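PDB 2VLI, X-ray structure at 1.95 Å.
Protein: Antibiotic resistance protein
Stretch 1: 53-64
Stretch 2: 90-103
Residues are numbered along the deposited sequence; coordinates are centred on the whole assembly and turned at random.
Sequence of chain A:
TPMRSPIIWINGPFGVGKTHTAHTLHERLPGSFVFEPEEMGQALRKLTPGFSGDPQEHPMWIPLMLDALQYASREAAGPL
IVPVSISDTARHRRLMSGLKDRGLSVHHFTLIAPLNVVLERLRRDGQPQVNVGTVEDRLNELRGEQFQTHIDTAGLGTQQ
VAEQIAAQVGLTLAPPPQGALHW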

# COMPACT_ATOMS: atom_id res chain seq x y z
N GLY A 53 -1.37 -16.15 12.25
CA GLY A 53 -0.92 -15.04 11.44
C GLY A 53 -0.34 -13.92 12.27
O GLY A 53 -0.02 -14.11 13.43
N ASP A 54 -0.18 -12.77 11.64
CA ASP A 54 0.43 -11.61 12.24
C ASP A 54 -0.48 -11.11 13.37
O ASP A 54 -1.62 -10.77 13.13
CB ASP A 54 0.56 -10.55 11.14
CG ASP A 54 1.36 -9.33 11.55
OD1 ASP A 54 1.82 -9.17 12.71
OD2 ASP A 54 1.54 -8.50 10.62
N PRO A 55 0.03 -11.07 14.60
CA PRO A 55 -0.70 -10.48 15.73
C PRO A 55 -1.19 -9.07 15.44
O PRO A 55 -2.28 -8.73 15.84
CB PRO A 55 0.34 -10.47 16.85
CG PRO A 55 1.18 -11.61 16.56
CD PRO A 55 1.33 -11.60 15.05
N GLN A 56 -0.40 -8.28 14.69
CA GLN A 56 -0.80 -6.91 14.37
C GLN A 56 -1.88 -6.83 13.32
O GLN A 56 -2.31 -5.74 12.98
CB GLN A 56 0.39 -6.06 13.94
CG GLN A 56 1.52 -6.12 14.92
CD GLN A 56 2.51 -4.99 14.71
OE1 GLN A 56 2.72 -4.52 13.57
NE2 GLN A 56 3.12 -4.52 15.81
N GLU A 57 -2.36 -7.97 12.86
CA GLU A 57 -3.58 -8.05 12.04
C GLU A 57 -4.82 -8.44 12.83
O GLU A 57 -5.90 -8.55 12.26
CB GLU A 57 -3.38 -9.06 10.91
CG GLU A 57 -2.08 -8.89 10.14
CD GLU A 57 -2.16 -7.90 8.99
OE1 GLU A 57 -3.25 -7.31 8.78
OE2 GLU A 57 -1.10 -7.71 8.31
N HIS A 58 -4.67 -8.65 14.14
CA HIS A 58 -5.81 -8.96 14.99
C HIS A 58 -6.74 -7.76 14.95
O HIS A 58 -6.30 -6.64 15.13
CB HIS A 58 -5.35 -9.23 16.41
CG HIS A 58 -6.43 -9.74 17.33
ND1 HIS A 58 -7.54 -9.00 17.67
CD2 HIS A 58 -6.57 -10.94 17.95
CE1 HIS A 58 -8.30 -9.71 18.48
NE2 HIS A 58 -7.73 -10.88 18.68
N PRO A 59 -8.03 -7.97 14.69
CA PRO A 59 -8.98 -6.87 14.66
C PRO A 59 -9.04 -5.93 15.87
O PRO A 59 -9.46 -4.81 15.74
CB PRO A 59 -10.31 -7.60 14.51
CG PRO A 59 -9.97 -8.83 13.77
CD PRO A 59 -8.67 -9.25 14.34
N MSE A 60 -8.68 -6.40 17.06
CA MSE A 60 -8.68 -5.59 18.28
C MSE A 60 -7.33 -4.88 18.54
O MSE A 60 -7.25 -4.03 19.41
CB MSE A 60 -8.99 -6.48 19.51
CG MSE A 60 -10.31 -7.24 19.42
SE MSE A 60 -11.76 -5.97 19.10
CE MSE A 60 -11.70 -5.30 20.80
N TRP A 61 -6.30 -5.23 17.78
CA TRP A 61 -4.97 -4.66 17.98
C TRP A 61 -4.94 -3.15 17.84
O TRP A 61 -4.52 -2.44 18.75
CB TRP A 61 -3.95 -5.27 17.03
CG TRP A 61 -2.58 -4.70 17.25
CD1 TRP A 61 -1.74 -4.98 18.28
CD2 TRP A 61 -1.89 -3.74 16.45
NE1 TRP A 61 -0.59 -4.29 18.17
CE2 TRP A 61 -0.63 -3.53 17.03
CE3 TRP A 61 -2.19 -3.09 15.24
CZ2 TRP A 61 0.30 -2.66 16.50
CZ3 TRP A 61 -1.25 -2.21 14.71
CH2 TRP A 61 -0.03 -2.01 15.34
N ILE A 62 -5.45 -2.62 16.72
CA ILE A 62 -5.48 -1.17 16.59
C ILE A 62 -6.23 -0.45 17.73
O ILE A 62 -5.67 0.39 18.41
CB ILE A 62 -6.01 -0.68 15.21
CG1 ILE A 62 -4.98 -0.95 14.11
CG2 ILE A 62 -6.30 0.83 15.35
CD1 ILE A 62 -5.46 -0.68 12.68
N PRO A 63 -7.51 -0.76 17.95
CA PRO A 63 -8.18 -0.03 19.03
C PRO A 63 -7.62 -0.25 20.46
O PRO A 63 -7.53 0.68 21.23
CB PRO A 63 -9.65 -0.50 18.91
CG PRO A 63 -9.55 -1.83 18.31
CD PRO A 63 -8.41 -1.74 17.32
N LEU A 64 -7.16 -1.44 20.78
CA LEU A 64 -6.75 -1.65 22.14
C LEU A 64 -5.37 -1.11 22.38
O LEU A 64 -5.09 -0.59 23.45
CB LEU A 64 -6.85 -3.11 22.56
CG LEU A 64 -8.21 -3.82 22.52
CD1 LEU A 64 -8.21 -5.15 23.28
CD2 LEU A 64 -9.38 -2.83 22.93
N ALA A 90 -4.11 1.01 4.44
CA ALA A 90 -5.37 0.97 5.16
C ALA A 90 -5.14 0.88 6.71
O ALA A 90 -5.78 1.62 7.46
CB ALA A 90 -6.26 -0.21 4.66
N ARG A 91 -4.24 0.02 7.16
CA ARG A 91 -3.91 -0.04 8.61
C ARG A 91 -3.28 1.29 9.07
O ARG A 91 -3.61 1.77 10.13
CB ARG A 91 -2.98 -1.21 8.98
CG ARG A 91 -3.70 -2.57 9.29
CD ARG A 91 -2.77 -3.65 9.92
NE ARG A 91 -1.59 -3.80 9.07
CZ ARG A 91 -0.35 -4.20 9.42
NH1 ARG A 91 -0.02 -4.59 10.65
NH2 ARG A 91 0.59 -4.19 8.48
N HIS A 92 -2.41 1.88 8.25
CA HIS A 92 -1.83 3.20 8.57
C HIS A 92 -2.92 4.25 8.78
O HIS A 92 -2.88 5.02 9.74
CB HIS A 92 -0.84 3.65 7.48
CG HIS A 92 -0.21 4.98 7.74
ND1 HIS A 92 0.78 5.16 8.70
CD2 HIS A 92 -0.45 6.20 7.20
CE1 HIS A 92 1.12 6.45 8.72
NE2 HIS A 92 0.39 7.09 7.82
N ARG A 93 -3.91 4.29 7.89
CA ARG A 93 -4.94 5.30 8.02
C ARG A 93 -5.75 5.09 9.28
O ARG A 93 -6.11 6.02 9.94
CB ARG A 93 -5.86 5.35 6.78
CG ARG A 93 -7.01 6.37 6.93
CD ARG A 93 -6.63 7.75 7.55
NE ARG A 93 -5.89 8.67 6.68
CZ ARG A 93 -6.44 9.66 5.96
NH1 ARG A 93 -7.76 9.85 5.98
NH2 ARG A 93 -5.66 10.45 5.22
N ARG A 94 -6.04 3.83 9.56
CA ARG A 94 -6.84 3.40 10.71
C ARG A 94 -6.19 3.88 12.00
O ARG A 94 -6.84 4.47 12.87
CB ARG A 94 -7.01 1.88 10.71
CG ARG A 94 -8.17 1.36 9.79
CD ARG A 94 -8.74 -0.03 10.25
NE ARG A 94 -7.88 -1.15 9.85
CZ ARG A 94 -7.80 -1.66 8.62
NH1 ARG A 94 -8.53 -1.16 7.62
NH2 ARG A 94 -6.95 -2.67 8.37
N LEU A 95 -4.88 3.64 12.08
CA LEU A 95 -4.05 4.13 13.14
C LEU A 95 -4.04 5.64 13.24
O LEU A 95 -4.21 6.18 14.30
CB LEU A 95 -2.62 3.58 12.98
CG LEU A 95 -2.34 2.12 13.34
CD1 LEU A 95 -1.00 1.63 12.72
CD2 LEU A 95 -2.27 1.91 14.88
N MSE A 96 -3.88 6.34 12.11
CA MSE A 96 -3.83 7.77 12.13
C MSE A 96 -5.18 8.33 12.57
O MSE A 96 -5.21 9.20 13.39
CB MSE A 96 -3.36 8.36 10.76
CG MSE A 96 -1.89 8.17 10.39
SE MSE A 96 -0.47 8.67 11.66
CE MSE A 96 -0.12 6.86 12.42
N SER A 97 -6.30 7.84 12.04
CA SER A 97 -7.60 8.38 12.49
C SER A 97 -7.96 7.98 13.95
O SER A 97 -8.59 8.75 14.70
CB SER A 97 -8.70 8.01 11.50
OG SER A 97 -8.71 6.62 11.23
N GLY A 98 -7.55 6.78 14.36
CA GLY A 98 -7.65 6.39 15.77
C GLY A 98 -6.94 7.30 16.74
O GLY A 98 -7.49 7.63 17.77
N LEU A 99 -5.72 7.74 16.42
CA LEU A 99 -5.00 8.70 17.25
C LEU A 99 -5.80 10.00 17.39
O LEU A 99 -6.00 10.52 18.48
CB LEU A 99 -3.62 9.03 16.68
CG LEU A 99 -2.61 7.90 16.80
CD1 LEU A 99 -1.49 8.19 15.90
CD2 LEU A 99 -2.16 7.72 18.25
N LYS A 100 -6.22 10.50 16.24
CA LYS A 100 -6.94 11.77 16.16
C LYS A 100 -8.20 11.69 17.05
O LYS A 100 -8.35 12.54 17.91
CB LYS A 100 -7.30 12.05 14.71
CG LYS A 100 -7.53 13.51 14.41
CD LYS A 100 -8.56 13.69 13.31
CE LYS A 100 -8.68 15.18 12.95
NZ LYS A 100 -9.15 16.05 14.11
N ASP A 101 -9.02 10.64 16.86
CA ASP A 101 -10.23 10.28 17.70
C ASP A 101 -10.00 10.35 19.20
O ASP A 101 -10.86 10.80 19.98
CB ASP A 101 -10.71 8.85 17.40
CG ASP A 101 -11.28 8.67 16.00
OD1 ASP A 101 -11.35 9.67 15.26
OD2 ASP A 101 -11.62 7.51 15.62
N ARG A 102 -8.83 9.87 19.61
CA ARG A 102 -8.41 9.82 21.01
C ARG A 102 -7.76 11.10 21.46
O ARG A 102 -7.19 11.17 22.56
CB ARG A 102 -7.46 8.64 21.21
CG ARG A 102 -8.21 7.34 21.19
CD ARG A 102 -7.29 6.18 21.04
NE ARG A 102 -8.06 4.95 20.98
CZ ARG A 102 -8.71 4.48 19.94
NH1 ARG A 102 -8.66 5.08 18.76
NH2 ARG A 102 -9.35 3.33 20.04
N GLY A 103 -7.78 12.09 20.58
CA GLY A 103 -7.22 13.39 20.85
C GLY A 103 -5.73 13.41 20.97
O GLY A 103 -5.20 14.29 21.61

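Stretch 2 is helical from Ala 90 to Asp 101, with i to i+4 bonds such as Leu 95 N to Arg 91 O at 3.0 Å. Stretch 1 passes through a short 3-10 segment, residues 55-57, before entering a helix that includes Trp 61 to Leu 64. The backbones come nearest at Ile 62 and Leu 95, whose CA atoms lie 6.5 Å apart. Together the stretches bury 442 Å², and Ile 62 and Arg 91 each contribute 100 Å².

Ile 62 anchors the apolar part. Its CA-to-CB bond points toward stretch 2, and with chi1 m and chi2 t its CD1 comes within 3.6 Å of Arg 94 CB and 4.0 Å of Arg 91 O, while CG1 lies 4.0 Å from Leu 95 CD2. Leu 95 leaves its backbone sideways, but its end swings nearer, so the same CD2 also reaches Trp 61 CZ3 at 4.2 Å. All are van der Waals distances; the contacts to Leu 95 CD2 are between apolar side chains, and Leu 95 and Trp 61 are both buried.

Arg 91 supplies the polar part, extending its guanidinium to the 3-10 segment. NH1 donates a weak hydrogen bond to Gln 56 O (3.5 Å, angle 153°), an acceptor near the guanidinium plane where N-H groups can point. Glu 57 sits differently: OE2 lies over one guanidinium face, 3.8 Å from Arg 91 CZ, and OE1 forms a long salt bridge to Arg 91 NE at 3.9 Å. That oxygen is well out of plane, so the attraction is of charge alone. Asp 54 OD2, 4.2 Å from Arg 91 NH1, adds a more distant opposite charge; its OD1 accepts from Gln 56 N at 3.1 Å.

Beyond the helix end, Arg 102 NH1 donates to Gly 98 O at 3.0 Å, while its NH2 approaches Pro 63 O at 3.4 Å.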